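Local coordinates for protein COBE (Pseudomonas aeruginosa, PDB 2W6L) that belongs to the cobalamin (vitamin B12) biosynthetic pathway, where it probably acts on or binds a precorrin intermediate, at residues Arg25-Arg30 / Ala128-Ala133. Sequence-based numbering, arbitrary orientation.
Sequences RALLER and ASIALA. With SO4 (sulfate ion), chain B.
Leu27 and Leu28, side by side on one turn of helix 21-34, grip Ile130 of strand 128-135 between them, a compact example of how the layers of an alpha/beta fold are sealed by a few branched side chains. The helix lies on one face of a mixed five-stranded sheet, in which strand 128-135 runs antiparallel to both of its neighbours, 9-15 and 116-124. The axes of the two segments approach to 8.6 Å, with their N-to-C directions 36° apart. Branched apolar side chains make the contact, and one methyl group touches a backbone carbonyl oxygen.

The tight part belongs to Leu27 and Ile130, whose side chains slide past each other in opposite directions. Leu27 CG comes within 3.4 Å of Ile130 CG1, closer than usual for two carbons, while Leu27 CD2 reaches beyond it to 3.4 Å from the backbone Ala128 O. With Leu27 CG anti to the backbone N (chi1 -174°), the isobutyl group extends from the helix toward the sheet. Ile130 divides its branches: CG1 packs on Leu27, CD1 sits between Leu27 CG and the backbone N of Leu28, and CG2 crosses to Leu28 CD1 at a looser 3.9 Å. Leu39 and Leu42 also cover Leu28, and Ile13 of strand 9-15 flanks Ile130.

Alternation along the strand sets the contrast. Ala128, Ile130 and Leu132 turn their side chains to the helix, but Ser129 points away and is partly exposed, near a sulfate probably from the crystallisation liquor. On the helix, against the buried Leu27 and Leu28, Glu29 is partly exposed and Arg30 exposed, and neither touches the strand; a long salt bridge joins them, and Glu29 CB lies 3.6 Å above the plane of the Arg30 guanidinium, displaced toward its rim.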
# COMPACT_ATOMS: atom_id res chain seq x y z
N ARG A 25 6.62 8.28 6.36
CA ARG A 25 6.61 7.50 7.61
C ARG A 25 5.56 8.04 8.63
O ARG A 25 4.95 7.27 9.34
CB ARG A 25 8.02 7.46 8.25
CG ARG A 25 8.02 6.70 9.59
CD ARG A 25 9.39 6.64 10.20
NE ARG A 25 9.73 8.00 10.63
CZ ARG A 25 10.97 8.43 10.87
NH1 ARG A 25 11.15 9.68 11.29
NH2 ARG A 25 11.99 7.62 10.73
N ALA A 26 5.46 9.36 8.73
CA ALA A 26 4.47 10.03 9.62
C ALA A 26 3.04 9.69 9.19
O ALA A 26 2.20 9.34 10.01
CB ALA A 26 4.67 11.55 9.57
N LEU A 27 2.75 9.77 7.89
CA LEU A 27 1.42 9.36 7.41
C LEU A 27 1.11 7.89 7.67
O LEU A 27 0.02 7.52 8.18
CB LEU A 27 1.27 9.70 5.91
CG LEU A 27 -0.15 9.44 5.38
CD1 LEU A 27 -1.22 10.11 6.25
CD2 LEU A 27 -0.22 10.01 3.91
N LEU A 28 2.06 7.03 7.33
CA LEU A 28 1.99 5.62 7.62
C LEU A 28 1.70 5.34 9.13
O LEU A 28 0.81 4.54 9.46
CB LEU A 28 3.27 4.92 7.16
CG LEU A 28 3.44 3.41 7.44
CD1 LEU A 28 2.34 2.62 6.78
CD2 LEU A 28 4.77 2.98 6.88
N GLU A 29 2.50 5.92 10.02
CA GLU A 29 2.26 5.81 11.45
C GLU A 29 0.84 6.18 11.92
O GLU A 29 0.25 5.47 12.77
CB GLU A 29 3.28 6.66 12.22
CG GLU A 29 4.58 5.95 12.45
CD GLU A 29 5.41 6.62 13.58
OE1 GLU A 29 5.68 7.84 13.49
OE2 GLU A 29 5.77 5.90 14.56
N ARG A 30 0.31 7.26 11.38
CA ARG A 30 -1.02 7.72 11.75
C ARG A 30 -2.06 6.77 11.25
O ARG A 30 -2.98 6.42 12.01
CB ARG A 30 -1.31 9.10 11.21
CG ARG A 30 -0.41 10.14 11.76
CD ARG A 30 -0.58 10.35 13.28
NE ARG A 30 0.27 9.52 14.14
CZ ARG A 30 1.60 9.58 14.22
NH1 ARG A 30 2.30 10.40 13.42
NH2 ARG A 30 2.23 8.79 15.09
N ALA A 128 0.65 12.34 -0.30
CA ALA A 128 0.74 10.88 -0.33
C ALA A 128 -0.55 10.25 0.15
O ALA A 128 -1.39 10.92 0.80
CB ALA A 128 1.95 10.43 0.50
N SER A 129 -0.78 8.97 -0.21
CA SER A 129 -1.95 8.23 0.32
C SER A 129 -1.45 6.90 0.85
O SER A 129 -0.55 6.31 0.24
CB SER A 129 -3.04 7.92 -0.73
OG SER A 129 -3.66 9.08 -1.32
N ILE A 130 -2.04 6.42 1.95
CA ILE A 130 -1.66 5.09 2.50
C ILE A 130 -2.88 4.26 2.69
O ILE A 130 -3.86 4.78 3.25
CB ILE A 130 -0.98 5.21 3.91
CG1 ILE A 130 -0.01 6.40 3.89
CG2 ILE A 130 -0.43 3.84 4.34
CD1 ILE A 130 1.41 6.16 3.48
N ALA A 131 -2.86 2.97 2.27
CA ALA A 131 -3.97 2.05 2.56
C ALA A 131 -3.39 0.81 3.21
O ALA A 131 -2.23 0.53 2.94
CB ALA A 131 -4.68 1.66 1.28
N LEU A 132 -4.17 0.08 4.00
CA LEU A 132 -3.66 -1.14 4.68
C LEU A 132 -4.51 -2.26 4.28
O LEU A 132 -5.76 -2.13 4.24
CB LEU A 132 -3.72 -0.94 6.22
CG LEU A 132 -2.93 0.22 6.77
CD1 LEU A 132 -3.12 0.21 8.33
CD2 LEU A 132 -1.42 0.09 6.46
N ALA A 133 -3.88 -3.41 3.95
CA ALA A 133 -4.63 -4.57 3.60
C ALA A 133 -4.11 -5.73 4.48
O ALA A 133 -2.94 -5.76 4.86
CB ALA A 133 -4.46 -4.93 2.18
S SO4 B . -3.90 7.06 -4.48
O1 SO4 B . -3.79 8.46 -4.08
O2 SO4 B . -3.67 6.99 -5.92
O3 SO4 B . -5.13 6.46 -4.06
O4 SO4 B . -2.98 6.27 -3.72